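Local coordinates for putative ATP-grasp superfamily protein (Archaeoglobus fulgidus, PDB 3DF7) that is of unknown function but probably binds ATP and a metal ion, as other members of the ATP-grasp superfamily do, at residues A[128-132]-A[152-156]; A[78-82]-A[140-144]; A[121-125]-A[239-243]. All coordinates share one frame; numbering follows the deposited sequence.

Interaction 1: A[128-132]-A[152-156]; sequences SLRPL and SDEVP
Val155 and Pro131 meet obliquely, with one methyl of the valine set against the start of the proline ring. CG2 of Val155 lies 3.7 Å from CD of Pro131 and 3.5 Å from Pro131 N. It therefore packs on the Arg130-Pro131 peptide as much as on the ring. The other methyl, CG1 of Val155, stands anti to its own backbone N (chi1 -179°) and comes 3.6 Å from Leu129 O. Each methyl thus rests on a different one of two successive peptide units. The segments run nearly antiparallel here, 174° apart, yet no hydrogen bond joins them. They belong to the loops beside a small three-stranded antiparallel sheet of the ATP-grasp domain, made of strands 127-128, 159-163 and 136-140. Ala161 of strand 159-163 also touches Val155, and Phe136 touches Pro131. The far corner of the Pro131 ring, CG, sits 3.4 Å from Asp153 O. Glu154 starts away from the partner segment, but its chain bends at chi2 (-59°) and brings Glu154 OE1 within 4.2 Å of Pro131 CG. Each loop is also braced internally. Arg130 N donates to Ser128 OG in an ST turn, and Ser152 OG donates to a lone pair of Glu154 O at 2.7 Å.

Interaction 2: A[78-82]-A[140-144]; sequences PEDDF and PRTAC
Two direct hydrogen bonds, Asp80 to Cys144 and Asp81 to Thr142, hold this contact. It joins the loop after strand 72-76, in the preATP-grasp part, to the loop after strand 136-140 of the ATP-grasp domain. The close part is where the backbones approach, with the CA atoms of Asp80 and Ala143 4.2 Å apart. Asp80 OD1 accepts from Cys144 N at 2.7 Å. The donor comes on the syn side, 32° out of the carboxylate plane, and the bond is bent, with an angle of 143° at the hydrogen. CA of Ala143 lies over the face of the same carboxylate. Thr142 OG1 accepts from Asp81 N at 2.9 Å. Its chi1 of 88° places OG1 between the backbone N and the carbonyl carbon, facing Asp81. The threonine methyl, CG2, takes the other direction and meets the Phe82 ring at CE2. Glu79 OE1 lies 3.5 Å from CB of Cys144, but its polar partner is Arg248, through a salt bridge. The looser side is at the exposed Asp81, whose OD1 stays 4.1 Å from Thr142 OG1, and at a bound water. Beside Asp80 OD2 this water bridges the two loops. It donates to Thr142 O at 2.5 Å and makes only a weak, 3.4 Å bond to Asp80 OD2.

Interaction 3: A[121-125]-A[239-243]; sequences EVQVP and QPYVI
The edge strand 240-246 of the large antiparallel sheet in the ATP-grasp domain receives the loop 121-125 here. The loop runs across the strand at a steep angle, 75°, and one backbone bond fixes the crossing. Val242 N donates to Gln123 O at 2.9 Å, nearly straight at 174°. Gln123 also lays its side chain over Tyr241. With chi1 at -175° the chain leaves opposite the backbone N, which carries CG over the ring. Gln123 CG sits over the centre of one face of the Tyr241 ring, 3.8 Å from its centroid, in a CH-pi contact. A bend at chi2 then turns the amide back, and NE2 donates to Val124 O from above the carbonyl plane. Replacing Gln123 by an alanine takes away CG and the amide; Tyr241 would probably lose this CH-pi partner and Val124 O this donor. At the ring edge, in plane, lies Pro125 N. Apolar contacts continue on both flanks of the crossing. CG2 of Val122 meets CG2 of Val242 at 3.8 Å, near Glu215 of helix 206-220. Beyond Val242, Pro125 CG touches CD1 of Ile243 at 4.0 Å, and Pro125 CD lies 3.3 Å from Val242 O.

How the interactions relate
The three contacts all involve the ATP-grasp domain, and their centres lie about 18 to 20 Å apart. Interactions 1 and 2 share the chain between strands 136-140 and 159-163: 140-144 and 152-156 flank the unmodelled residues 145-148. Their nearest atoms are about 4 Å apart without touching. Segments 121-125 and 128-132 follow closely in sequence and link interaction 3 to interaction 1 across the start of the small sheet. Interaction 2 stays about 9 Å from interaction 3 at the nearest atoms. It alone reaches the preATP-grasp part. An acetate, probably from the crystallisation liquor, lies about 4 Å from the Pro78 side chain.

Interaction 1: A[128-132]-A[152-156]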
loop_
_atom_site.group_PDB
_atom_site.type_symbol
_atom_site.label_atom_id
_atom_site.label_comp_id
_atom_site.label_asym_id
_atom_site.label_seq_id
_atom_site.Cartn_x
_atom_site.Cartn_y
_atom_site.Cartn_z
ATOM N N SER A 128 11.070 16.197 12.183
ATOM C CA SER A 128 12.419 16.750 12.234
ATOM C C SER A 128 13.479 15.671 12.032
ATOM O O SER A 128 13.170 14.481 12.020
ATOM C CB SER A 128 12.633 17.437 13.589
ATOM O OG SER A 128 13.919 18.026 13.672
ATOM N N LEU A 129 14.728 16.096 11.862
ATOM C CA LEU A 129 15.830 15.156 11.684
ATOM C C LEU A 129 16.550 14.995 13.024
ATOM O O LEU A 129 17.536 14.264 13.141
ATOM C CB LEU A 129 16.796 15.664 10.608
ATOM C CG LEU A 129 16.230 15.716 9.182
ATOM C CD1 LEU A 129 17.218 16.386 8.240
ATOM C CD2 LEU A 129 15.931 14.298 8.708
ATOM N N ARG A 130 16.041 15.698 14.029
ATOM C CA ARG A 130 16.587 15.652 15.378
ATOM C C ARG A 130 15.431 15.542 16.370
ATOM O O ARG A 130 14.276 15.728 16.000
ATOM C CB ARG A 130 17.427 16.907 15.639
ATOM C CG ARG A 130 18.779 16.853 14.937
ATOM C CD ARG A 130 19.633 18.073 15.201
ATOM N NE ARG A 130 20.968 17.915 14.625
ATOM C CZ ARG A 130 21.900 18.862 14.630
ATOM N NH1 ARG A 130 21.642 20.040 15.181
ATOM N NH2 ARG A 130 23.090 18.630 14.092
ATOM N N PRO A 131 15.723 15.224 17.642
ATOM C CA PRO A 131 14.654 15.101 18.638
ATOM C C PRO A 131 13.710 16.299 18.676
ATOM O O PRO A 131 14.128 17.438 18.469
ATOM C CB PRO A 131 15.425 14.924 19.943
ATOM C CG PRO A 131 16.634 14.146 19.496
ATOM C CD PRO A 131 17.031 14.893 18.237
ATOM N N LEU A 132 12.433 16.027 18.925
ATOM C CA LEU A 132 11.420 17.072 19.013
ATOM C C LEU A 132 11.086 17.302 20.483
ATOM O O LEU A 132 11.317 16.429 21.316
ATOM C CB LEU A 132 10.151 16.649 18.272
ATOM C CG LEU A 132 10.219 16.579 16.745
ATOM C CD1 LEU A 132 9.023 15.810 16.198
ATOM C CD2 LEU A 132 10.261 17.993 16.182
ATOM N N SER A 152 12.444 6.789 21.245
ATOM C CA SER A 152 13.895 6.876 21.312
ATOM C C SER A 152 14.278 8.286 21.730
ATOM O O SER A 152 13.685 9.257 21.268
ATOM C CB SER A 152 14.508 6.552 19.949
ATOM O OG SER A 152 15.922 6.635 19.990
ATOM N N ASP A 153 15.262 8.399 22.613
ATOM C CA ASP A 153 15.692 9.713 23.064
ATOM C C ASP A 153 16.441 10.433 21.953
ATOM O O ASP A 153 16.361 11.652 21.834
ATOM C CB ASP A 153 16.582 9.584 24.299
ATOM C CG ASP A 153 15.868 8.925 25.460
ATOM O OD1 ASP A 153 15.503 7.737 25.337
ATOM O OD2 ASP A 153 15.662 9.596 26.490
ATOM N N GLU A 154 17.158 9.674 21.130
ATOM C CA GLU A 154 17.916 10.264 20.030
ATOM C C GLU A 154 17.402 9.805 18.671
ATOM O O GLU A 154 16.681 8.814 18.565
ATOM C CB GLU A 154 19.397 9.903 20.158
ATOM C CG GLU A 154 20.065 10.428 21.420
ATOM C CD GLU A 154 19.987 11.941 21.537
ATOM O OE1 GLU A 154 20.397 12.639 20.587
ATOM O OE2 GLU A 154 19.517 12.434 22.583
ATOM N N VAL A 155 17.771 10.542 17.630
ATOM C CA VAL A 155 17.369 10.193 16.276
ATOM C C VAL A 155 18.592 9.641 15.549
ATOM O O VAL A 155 19.521 10.381 15.229
ATOM C CB VAL A 155 16.853 11.418 15.496
ATOM C CG1 VAL A 155 16.427 10.991 14.093
ATOM C CG2 VAL A 155 15.691 12.064 16.244
ATOM N N PRO A 156 18.613 8.329 15.284
ATOM C CA PRO A 156 19.770 7.761 14.586
ATOM C C PRO A 156 19.842 8.229 13.134
ATOM O O PRO A 156 18.835 8.645 12.556
ATOM C CB PRO A 156 19.535 6.258 14.701
ATOM C CG PRO A 156 18.048 6.156 14.683
ATOM C CD PRO A 156 17.624 7.284 15.603
#

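Interaction 2: A[78-82]-A[140-144]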
loop_
_atom_site.group_PDB
_atom_site.type_symbol
_atom_site.label_atom_id
_atom_site.label_comp_id
_atom_site.label_asym_id
_atom_site.label_seq_id
_atom_site.Cartn_x
_atom_site.Cartn_y
_atom_site.Cartn_z
ATOM N N PRO A 78 8.126 -2.866 -1.479
ATOM C CA PRO A 78 8.361 -1.946 -0.366
ATOM C C PRO A 78 9.126 -0.694 -0.802
ATOM O O PRO A 78 9.946 -0.738 -1.723
ATOM C CB PRO A 78 9.136 -2.806 0.637
ATOM C CG PRO A 78 9.787 -3.862 -0.221
ATOM C CD PRO A 78 8.707 -4.191 -1.210
ATOM N N GLU A 79 8.838 0.432 -0.158
ATOM C CA GLU A 79 9.533 1.672 -0.488
ATOM C C GLU A 79 10.977 1.584 0.008
ATOM O O GLU A 79 11.871 2.249 -0.519
ATOM C CB GLU A 79 8.831 2.868 0.160
ATOM C CG GLU A 79 7.509 3.237 -0.502
ATOM C CD GLU A 79 6.301 2.531 0.102
ATOM O OE1 GLU A 79 6.457 1.462 0.732
ATOM O OE2 GLU A 79 5.180 3.049 -0.075
ATOM N N ASP A 80 11.181 0.742 1.018
ATOM C CA ASP A 80 12.484 0.521 1.649
ATOM C C ASP A 80 13.676 0.626 0.716
ATOM O O ASP A 80 13.718 -0.024 -0.328
ATOM C CB ASP A 80 12.517 -0.855 2.319
ATOM C CG ASP A 80 11.503 -0.984 3.433
ATOM O OD1 ASP A 80 10.317 -0.681 3.193
ATOM O OD2 ASP A 80 11.895 -1.393 4.546
ATOM N N ASP A 81 14.650 1.437 1.120
ATOM C CA ASP A 81 15.877 1.645 0.357
ATOM C C ASP A 81 15.629 1.963 -1.114
ATOM O O ASP A 81 16.424 1.595 -1.980
ATOM C CB ASP A 81 16.785 0.418 0.468
ATOM C CG ASP A 81 17.147 0.090 1.904
ATOM O OD1 ASP A 81 17.531 1.017 2.652
ATOM O OD2 ASP A 81 17.054 -1.099 2.284
ATOM N N PHE A 82 14.523 2.651 -1.384
ATOM C CA PHE A 82 14.159 3.050 -2.738
ATOM C C PHE A 82 13.949 1.885 -3.704
ATOM O O PHE A 82 14.157 2.023 -4.906
ATOM C CB PHE A 82 15.218 4.010 -3.285
ATOM C CG PHE A 82 15.257 5.326 -2.562
ATOM C CD1 PHE A 82 14.245 6.261 -2.746
ATOM C CD2 PHE A 82 16.270 5.605 -1.650
ATOM C CE1 PHE A 82 14.236 7.458 -2.025
ATOM C CE2 PHE A 82 16.269 6.798 -0.924
ATOM C CZ PHE A 82 15.247 7.726 -1.115
ATOM N N PRO A 140 12.460 5.053 10.235
ATOM C CA PRO A 140 13.398 5.153 9.113
ATOM C C PRO A 140 12.864 6.099 8.043
ATOM O O PRO A 140 11.664 6.111 7.773
ATOM C CB PRO A 140 13.490 3.713 8.609
ATOM C CG PRO A 140 13.207 2.896 9.841
ATOM C CD PRO A 140 12.052 3.654 10.453
ATOM N N ARG A 141 13.746 6.896 7.443
ATOM C CA ARG A 141 13.320 7.822 6.397
ATOM C C ARG A 141 12.656 7.059 5.258
ATOM O O ARG A 141 11.714 7.551 4.643
ATOM C CB ARG A 141 14.509 8.639 5.872
ATOM C CG ARG A 141 14.891 9.812 6.774
ATOM C CD ARG A 141 16.044 10.650 6.207
ATOM N NE ARG A 141 15.712 11.326 4.951
ATOM C CZ ARG A 141 16.459 12.283 4.403
ATOM N NH1 ARG A 141 17.578 12.678 4.998
ATOM N NH2 ARG A 141 16.094 12.847 3.263
ATOM N N THR A 142 13.140 5.850 4.982
ATOM C CA THR A 142 12.559 5.024 3.926
ATOM C C THR A 142 12.214 3.669 4.534
ATOM O O THR A 142 13.090 2.959 5.023
ATOM C CB THR A 142 13.539 4.795 2.755
ATOM O OG1 THR A 142 14.343 3.639 3.022
ATOM C CG2 THR A 142 14.444 6.007 2.571
ATOM N N ALA A 143 10.936 3.317 4.506
ATOM C CA ALA A 143 10.480 2.050 5.065
ATOM C C ALA A 143 8.973 1.970 4.941
ATOM O O ALA A 143 8.274 2.954 5.177
ATOM C CB ALA A 143 10.893 1.940 6.531
ATOM N N CYS A 144 8.469 0.794 4.579
ATOM C CA CYS A 144 7.031 0.611 4.422
ATOM C C CYS A 144 6.364 0.398 5.779
ATOM O O CYS A 144 6.579 1.172 6.714
ATOM C CB CYS A 144 6.756 -0.582 3.519
ATOM S SG CYS A 144 7.444 -2.111 4.152
HETATM O O HOH W 1 14.016 0.842 5.973
#

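Interaction 3: A[121-125]-A[239-243]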
loop_
_atom_site.group_PDB
_atom_site.type_symbol
_atom_site.label_atom_id
_atom_site.label_comp_id
_atom_site.label_asym_id
_atom_site.label_seq_id
_atom_site.Cartn_x
_atom_site.Cartn_y
_atom_site.Cartn_z
ATOM N N GLU A 121 0.642 22.330 2.662
ATOM C CA GLU A 121 -0.556 22.029 1.887
ATOM C C GLU A 121 -1.614 21.193 2.601
ATOM O O GLU A 121 -2.780 21.197 2.206
ATOM C CB GLU A 121 -0.138 21.321 0.605
ATOM C CG GLU A 121 0.806 22.141 -0.249
ATOM C CD GLU A 121 0.069 23.070 -1.187
ATOM O OE1 GLU A 121 -0.988 23.615 -0.790
ATOM O OE2 GLU A 121 0.551 23.256 -2.322
ATOM N N VAL A 122 -1.206 20.467 3.635
ATOM C CA VAL A 122 -2.135 19.627 4.384
ATOM C C VAL A 122 -1.585 19.405 5.788
ATOM O O VAL A 122 -0.385 19.538 6.021
ATOM C CB VAL A 122 -2.342 18.263 3.673
ATOM C CG1 VAL A 122 -1.049 17.467 3.687
ATOM C CG2 VAL A 122 -3.470 17.484 4.341
ATOM N N GLN A 123 -2.461 19.079 6.731
ATOM C CA GLN A 123 -2.021 18.872 8.100
ATOM C C GLN A 123 -1.153 17.634 8.268
ATOM O O GLN A 123 -1.568 16.527 7.924
ATOM C CB GLN A 123 -3.224 18.764 9.035
ATOM C CG GLN A 123 -2.832 18.667 10.498
ATOM C CD GLN A 123 -2.180 19.937 11.006
ATOM O OE1 GLN A 123 -2.785 21.012 10.973
ATOM N NE2 GLN A 123 -0.939 19.823 11.472
ATOM N N VAL A 124 0.056 17.831 8.789
ATOM C CA VAL A 124 0.979 16.731 9.052
ATOM C C VAL A 124 1.546 16.929 10.454
ATOM O O VAL A 124 1.503 18.031 11.002
ATOM C CB VAL A 124 2.159 16.687 8.041
ATOM C CG1 VAL A 124 1.634 16.486 6.630
ATOM C CG2 VAL A 124 2.984 17.966 8.141
ATOM N N PRO A 125 2.070 15.862 11.064
ATOM C CA PRO A 125 2.623 16.024 12.409
ATOM C C PRO A 125 3.991 16.701 12.364
ATOM O O PRO A 125 4.665 16.682 11.330
ATOM C CB PRO A 125 2.696 14.588 12.924
ATOM C CG PRO A 125 2.958 13.799 11.686
ATOM C CD PRO A 125 2.060 14.446 10.651
ATOM N N GLN A 239 -8.569 16.239 14.320
ATOM C CA GLN A 239 -8.629 16.523 12.889
ATOM C C GLN A 239 -7.739 15.508 12.178
ATOM O O GLN A 239 -6.966 14.794 12.821
ATOM C CB GLN A 239 -8.113 17.939 12.590
ATOM C CG GLN A 239 -6.613 18.126 12.837
ATOM C CD GLN A 239 -6.087 19.492 12.387
ATOM O OE1 GLN A 239 -6.155 19.847 11.206
ATOM N NE2 GLN A 239 -5.546 20.256 13.333
ATOM N N PRO A 240 -7.843 15.418 10.844
ATOM C CA PRO A 240 -6.997 14.458 10.130
ATOM C C PRO A 240 -5.548 14.919 10.029
ATOM O O PRO A 240 -5.280 16.064 9.668
ATOM C CB PRO A 240 -7.643 14.375 8.746
ATOM C CG PRO A 240 -9.077 14.743 9.007
ATOM C CD PRO A 240 -8.941 15.884 9.982
ATOM N N TYR A 241 -4.631 14.014 10.359
ATOM C CA TYR A 241 -3.197 14.255 10.259
ATOM C C TYR A 241 -2.676 13.227 9.252
ATOM O O TYR A 241 -2.871 12.021 9.439
ATOM C CB TYR A 241 -2.500 14.017 11.601
ATOM C CG TYR A 241 -2.503 15.193 12.547
ATOM C CD1 TYR A 241 -1.366 15.985 12.704
ATOM C CD2 TYR A 241 -3.633 15.505 13.298
ATOM C CE1 TYR A 241 -1.355 17.058 13.591
ATOM C CE2 TYR A 241 -3.634 16.578 14.185
ATOM C CZ TYR A 241 -2.491 17.348 14.326
ATOM O OH TYR A 241 -2.480 18.401 15.204
ATOM N N VAL A 242 -2.041 13.702 8.184
ATOM C CA VAL A 242 -1.491 12.814 7.164
ATOM C C VAL A 242 -0.114 12.342 7.614
ATOM O O VAL A 242 0.798 13.147 7.839
ATOM C CB VAL A 242 -1.377 13.530 5.801
ATOM C CG1 VAL A 242 -0.661 12.647 4.796
ATOM C CG2 VAL A 242 -2.767 13.872 5.287
ATOM N N ILE A 243 0.027 11.027 7.736
ATOM C CA ILE A 243 1.263 10.410 8.200
ATOM C C ILE A 243 2.143 9.832 7.094
ATOM O O ILE A 243 3.372 9.929 7.146
ATOM C CB ILE A 243 0.948 9.253 9.176
ATOM C CG1 ILE A 243 -0.100 9.698 10.202
ATOM C CG2 ILE A 243 2.230 8.793 9.868
ATOM C CD1 ILE A 243 0.338 10.861 11.067
#